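Long-range contacts in alpha-L-rhamnosidase (Klebsiella oxytoca, PDB 4XHC), which hydrolyses terminal alpha-L-rhamnose residues from glycosides, as a two-domain member of glycoside hydrolase family 78: residues T465-H470 and H528-T533; W505-P510 and L522-C527. All blocks are in the same frame, centred on the assembly; numbering follows the deposited sequence.

Interaction 1 of 2, residues T465-H470 and H528-T533; sequences TPYLRH and HAWSCT. With RAM (alpha-L-rhamnopyranose), chain C.
Tyr467 lays its ring against the indole of Trp530 in an offset stack, the centroid of the phenol ring 4.6 Å from that of the six-membered ring of Trp530 and the planes 27° apart. The methylene takes part as well: Tyr467 CB sits over the middle of the six-membered ring of Trp530, 3.7 Å from its centroid, a CH-pi contact. The helix backbone sets Tyr467 CB over the indole, and a chi1 of 176°, which puts CG opposite the backbone N, swings the ring so that Tyr467 CD1 lies 3.5 Å from Trp530 CE3. Beside them the methyl of Thr465 adds a looser apolar touch on the indole, and the Pro466 ring rests on Ser531, whose hydroxyl is bonded to Trp505 O.

The place is the sugar pocket of the six-hairpin, (alpha/alpha)6-barrel domain. The other face of Trp530 receives rhamnose, with Trp530 CZ3 3.4 Å from RAM O4, so a broad, rigid indole suits a wall that has protein behind it and sugar in front. His528 NE2 donates to RAM O3 over 3.1 Å, and its ND1 is held by Ser525.

Two polar bonds hold the start of helix 466-478. Thr465 is the N-cap: its OG1 accepts from Leu468 N (3.3 Å) and also bonds to Asp360, a double use for which a short hydroxyl side chain is well fitted. Farther along, Thr533 OG1 donates to His470 ND1 over 3.1 Å, tilted 25° from the imidazole plane, which joins this helix to segment 528-533.

Interaction 2 of 2, residues W505-P510 and L522-C527; sequences WEIFDP and LINSYC. With RAM (alpha-L-rhamnopyranose), chain C.
Segment 505-510 brings Glu506 into the rhamnose pocket, and segment 522-527 holds it through Ser525, both loops lying in the connection between helices 482-498 and 534-540. Glu506 N donates to Ser525 O over 3.0 Å. In return Ser525 N donates to Glu506 OE1 at 3.1 Å, with an N-H...O angle of 168°, reaching the oxygen on its anti side and somewhat out of the carboxylate plane. The acid is thus bound to one residue through both its backbone and its side chain.

Glutamate suits this position because its length spans the gap between loop and sugar. CG stands anti to the backbone N (chi1 -179°) and the chain runs on extended, carrying the carboxylate to the ligand. Glu506 OE2 accepts from RAM O2 at 2.6 Å and also bonds to Tyr518, while OE1 forms a salt bridge with Arg241. With Ser525 N and Arg241 on one oxygen and two hydroxyl partners on the other, the rotation of the group is well fixed.

Beyond the acid, a water links the two loops: it accepts from Ile507 N and donates to Ser525 O at 2.9 Å. Ile507 also packs its CB and CG1 against the amide of Asn524, whose OD1 is bonded to Ser516.

Tyr526 turns the edge of its ring to the five-membered ring of Trp505, a T-shaped pair with planes at 77°. Tyr526 CD1 stands 3.6 Å from Trp505 CD1, and the tyrosine OH bonds to Lys521 O. An acid carried on a loop to the bound sugar is consistent with the active site of an (alpha/alpha)6-barrel glycosidase, as in family GH78.

In the fold
Both contacts are buried in the hairpin glycosidase domain, their centres about 10 Å apart, and both reach the same rhamnose. Interaction 1 joins the start of helix 466-478 to the segment leading into helix 534-540 and relies chiefly on aromatic and apolar packing. Interaction 2 joins two loop segments with no regular structure, so backbone bonds, a water and a charged side chain do more of the work. The two are tied directly: Trp530 NE1 lies 3.2 Å from Glu506 O, a probable hydrogen bond, and the Ser531 hydroxyl adds a second link, so the indole wall and the carboxylate that meet the same sugar are directly linked.

Interaction 1 of 2, residues T465-H470 and H528-T533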
# COMPACT_ATOMS: atom_id res chain seq x y z
N THR A 465 30.92 10.20 13.92
CA THR A 465 30.65 10.00 12.50
C THR A 465 31.92 9.92 11.65
O THR A 465 32.93 10.52 11.99
CB THR A 465 29.76 11.13 11.94
OG1 THR A 465 30.42 12.40 12.12
CG2 THR A 465 28.43 11.16 12.64
N PRO A 466 31.86 9.18 10.54
CA PRO A 466 32.98 9.26 9.62
C PRO A 466 33.16 10.67 9.03
O PRO A 466 34.22 10.98 8.51
CB PRO A 466 32.62 8.24 8.54
CG PRO A 466 31.66 7.32 9.18
CD PRO A 466 30.88 8.18 10.11
N TYR A 467 32.12 11.50 9.09
CA TYR A 467 32.22 12.91 8.69
C TYR A 467 33.30 13.64 9.50
O TYR A 467 34.18 14.29 8.94
CB TYR A 467 30.87 13.60 8.87
CG TYR A 467 30.85 15.09 8.59
CD1 TYR A 467 30.91 15.56 7.30
CD2 TYR A 467 30.74 16.01 9.62
CE1 TYR A 467 30.89 16.92 7.02
CE2 TYR A 467 30.71 17.36 9.36
CZ TYR A 467 30.79 17.82 8.05
OH TYR A 467 30.76 19.18 7.76
N LEU A 468 33.23 13.54 10.83
CA LEU A 468 34.21 14.19 11.68
C LEU A 468 35.55 13.49 11.59
O LEU A 468 36.60 14.13 11.69
CB LEU A 468 33.74 14.25 13.13
CG LEU A 468 34.66 15.02 14.08
CD1 LEU A 468 34.98 16.39 13.52
CD2 LEU A 468 34.01 15.15 15.44
N ARG A 469 35.54 12.19 11.40
CA ARG A 469 36.78 11.44 11.28
C ARG A 469 37.56 11.85 10.05
O ARG A 469 38.78 11.85 10.06
CB ARG A 469 36.49 9.95 11.21
CG ARG A 469 35.95 9.40 12.52
CD ARG A 469 36.98 8.56 13.22
NE ARG A 469 36.45 7.98 14.45
CZ ARG A 469 37.13 7.14 15.22
NH1 ARG A 469 38.36 6.78 14.87
NH2 ARG A 469 36.59 6.64 16.32
N HIS A 470 36.85 12.17 8.97
CA HIS A 470 37.50 12.68 7.77
C HIS A 470 38.43 13.83 8.11
O HIS A 470 39.55 13.90 7.59
CB HIS A 470 36.46 13.18 6.77
CG HIS A 470 37.02 14.11 5.74
ND1 HIS A 470 37.62 13.66 4.59
CD2 HIS A 470 37.10 15.46 5.71
CE1 HIS A 470 38.03 14.70 3.88
NE2 HIS A 470 37.72 15.80 4.54
N HIS A 528 26.14 6.47 3.13
CA HIS A 528 26.18 7.92 3.31
C HIS A 528 27.50 8.40 2.77
O HIS A 528 28.56 8.02 3.27
CB HIS A 528 26.04 8.28 4.79
CG HIS A 528 25.05 9.37 5.05
ND1 HIS A 528 23.69 9.18 4.92
CD2 HIS A 528 25.21 10.65 5.46
CE1 HIS A 528 23.06 10.29 5.22
NE2 HIS A 528 23.95 11.20 5.56
N ALA A 529 27.43 9.26 1.76
CA ALA A 529 28.62 9.62 0.98
C ALA A 529 29.59 10.55 1.71
O ALA A 529 30.73 10.71 1.28
CB ALA A 529 28.21 10.21 -0.36
N TRP A 530 29.17 11.16 2.81
CA TRP A 530 30.10 11.92 3.62
C TRP A 530 31.09 10.99 4.32
O TRP A 530 32.04 11.45 4.93
CB TRP A 530 29.37 12.87 4.59
CG TRP A 530 28.76 12.31 5.85
CD1 TRP A 530 28.84 11.03 6.31
CD2 TRP A 530 28.03 13.04 6.84
NE1 TRP A 530 28.17 10.91 7.51
CE2 TRP A 530 27.68 12.13 7.86
CE3 TRP A 530 27.65 14.38 6.97
CZ2 TRP A 530 26.96 12.52 8.99
CZ3 TRP A 530 26.93 14.76 8.08
CH2 TRP A 530 26.59 13.83 9.07
N SER A 531 30.86 9.68 4.20
CA SER A 531 31.76 8.67 4.75
C SER A 531 32.66 7.97 3.72
O SER A 531 33.32 7.01 4.07
CB SER A 531 30.96 7.59 5.48
OG SER A 531 30.09 8.16 6.43
N CYS A 532 32.70 8.46 2.49
CA CYS A 532 33.46 7.79 1.43
C CYS A 532 34.77 8.49 1.04
O CYS A 532 35.34 8.21 -0.01
CB CYS A 532 32.58 7.61 0.19
SG CYS A 532 32.31 9.12 -0.77
N THR A 533 35.27 9.36 1.91
CA THR A 533 36.46 10.15 1.59
C THR A 533 37.77 9.36 1.54
O THR A 533 38.72 9.81 0.91
CB THR A 533 36.64 11.32 2.56
OG1 THR A 533 36.41 10.89 3.90
CG2 THR A 533 35.68 12.43 2.21
C1 RAM C . 21.51 14.76 9.07
C2 RAM C . 22.27 13.95 8.03
C3 RAM C . 23.01 14.87 7.07
C4 RAM C . 23.64 16.01 7.85
C5 RAM C . 22.54 16.88 8.42
C6 RAM C . 22.91 17.53 9.73
O1 RAM C . 20.28 14.18 9.25
O2 RAM C . 23.22 13.17 8.74
O3 RAM C . 24.02 14.15 6.36
O4 RAM C . 24.46 16.79 7.01
O5 RAM C . 21.34 16.11 8.63

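Interaction 2 of 2, residues W505-P510 and L522-C527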
# COMPACT_ATOMS: atom_id res chain seq x y z
N TRP A 505 28.81 3.93 6.36
CA TRP A 505 27.64 4.30 7.15
C TRP A 505 27.62 5.78 7.51
O TRP A 505 28.66 6.40 7.65
CB TRP A 505 27.58 3.47 8.43
CG TRP A 505 27.69 1.97 8.21
CD1 TRP A 505 27.44 1.28 7.06
CD2 TRP A 505 28.05 0.99 9.19
NE1 TRP A 505 27.63 -0.06 7.26
CE2 TRP A 505 28.01 -0.27 8.56
CE3 TRP A 505 28.41 1.06 10.54
CZ2 TRP A 505 28.32 -1.45 9.23
CZ3 TRP A 505 28.71 -0.11 11.20
CH2 TRP A 505 28.67 -1.35 10.55
N GLU A 506 26.42 6.32 7.68
CA GLU A 506 26.24 7.68 8.18
C GLU A 506 26.84 7.85 9.60
O GLU A 506 27.56 8.82 9.86
CB GLU A 506 24.76 8.01 8.22
CG GLU A 506 24.42 9.41 8.71
CD GLU A 506 22.94 9.59 9.00
OE1 GLU A 506 22.27 8.55 9.20
OE2 GLU A 506 22.44 10.74 9.02
N ILE A 507 26.53 6.91 10.48
CA ILE A 507 26.93 6.97 11.89
C ILE A 507 27.85 5.79 12.23
O ILE A 507 27.55 4.66 11.87
CB ILE A 507 25.68 6.83 12.80
CG1 ILE A 507 24.60 7.87 12.43
CG2 ILE A 507 26.05 6.93 14.27
CD1 ILE A 507 25.04 9.31 12.51
N PHE A 508 28.96 6.05 12.92
CA PHE A 508 29.82 4.96 13.43
C PHE A 508 30.77 5.36 14.58
O PHE A 508 31.77 6.06 14.38
CB PHE A 508 30.61 4.30 12.28
CG PHE A 508 31.41 3.08 12.70
CD1 PHE A 508 30.84 2.10 13.51
CD2 PHE A 508 32.72 2.92 12.28
CE1 PHE A 508 31.58 0.99 13.90
CE2 PHE A 508 33.46 1.81 12.67
CZ PHE A 508 32.89 0.85 13.48
N ASP A 509 30.42 4.92 15.78
CA ASP A 509 31.28 5.02 16.96
C ASP A 509 31.68 3.58 17.31
O ASP A 509 30.85 2.81 17.79
CB ASP A 509 30.51 5.67 18.12
CG ASP A 509 31.28 5.67 19.44
OD1 ASP A 509 32.49 5.33 19.45
OD2 ASP A 509 30.66 6.01 20.47
N PRO A 510 32.96 3.21 17.07
CA PRO A 510 33.43 1.84 17.30
C PRO A 510 33.11 1.28 18.68
O PRO A 510 32.82 0.11 18.80
CB PRO A 510 34.94 1.96 17.14
CG PRO A 510 35.12 3.09 16.18
CD PRO A 510 33.98 4.04 16.40
N LEU A 522 17.72 1.49 13.10
CA LEU A 522 16.91 1.20 11.91
C LEU A 522 16.80 2.38 10.96
O LEU A 522 16.66 2.19 9.76
CB LEU A 522 15.48 0.83 12.27
CG LEU A 522 15.20 -0.42 13.09
CD1 LEU A 522 13.69 -0.54 13.29
CD2 LEU A 522 15.78 -1.64 12.41
N ILE A 523 16.81 3.59 11.49
CA ILE A 523 16.60 4.77 10.68
C ILE A 523 17.89 5.51 10.37
O ILE A 523 17.89 6.50 9.67
CB ILE A 523 15.54 5.69 11.33
CG1 ILE A 523 14.78 6.46 10.26
CG2 ILE A 523 16.16 6.63 12.35
CD1 ILE A 523 13.43 6.95 10.73
N ASN A 524 19.02 5.01 10.87
CA ASN A 524 20.31 5.49 10.39
C ASN A 524 20.44 5.10 8.92
O ASN A 524 19.82 4.14 8.46
CB ASN A 524 21.49 4.89 11.17
CG ASN A 524 21.56 5.36 12.62
OD1 ASN A 524 20.83 6.27 13.03
ND2 ASN A 524 22.44 4.75 13.40
N SER A 525 21.27 5.85 8.19
CA SER A 525 21.60 5.53 6.80
C SER A 525 22.86 4.68 6.76
O SER A 525 23.81 4.93 7.50
CB SER A 525 21.78 6.81 6.00
OG SER A 525 22.41 6.54 4.77
N TYR A 526 22.86 3.65 5.92
CA TYR A 526 24.00 2.73 5.79
C TYR A 526 24.72 2.87 4.46
O TYR A 526 25.56 2.06 4.09
CB TYR A 526 23.55 1.28 6.06
CG TYR A 526 23.15 1.13 7.49
CD1 TYR A 526 24.10 0.87 8.47
CD2 TYR A 526 21.84 1.33 7.88
CE1 TYR A 526 23.74 0.78 9.80
CE2 TYR A 526 21.47 1.22 9.21
CZ TYR A 526 22.42 0.96 10.17
OH TYR A 526 22.04 0.86 11.48
N CYS A 527 24.39 3.95 3.75
CA CYS A 527 25.11 4.35 2.56
C CYS A 527 25.10 5.87 2.56
O CYS A 527 24.13 6.47 2.09
CB CYS A 527 24.44 3.80 1.30
SG CYS A 527 25.19 4.35 -0.24
C1 RAM C . 21.51 14.76 9.07
C2 RAM C . 22.27 13.95 8.03
C3 RAM C . 23.01 14.87 7.07
C4 RAM C . 23.64 16.01 7.85
C5 RAM C . 22.54 16.88 8.42
C6 RAM C . 22.91 17.53 9.73
O1 RAM C . 20.28 14.18 9.25
O2 RAM C . 23.22 13.17 8.74
O3 RAM C . 24.02 14.15 6.36
O4 RAM C . 24.46 16.79 7.01
O5 RAM C . 21.34 16.11 8.63
O HOH W 1 24.65 4.55 10.25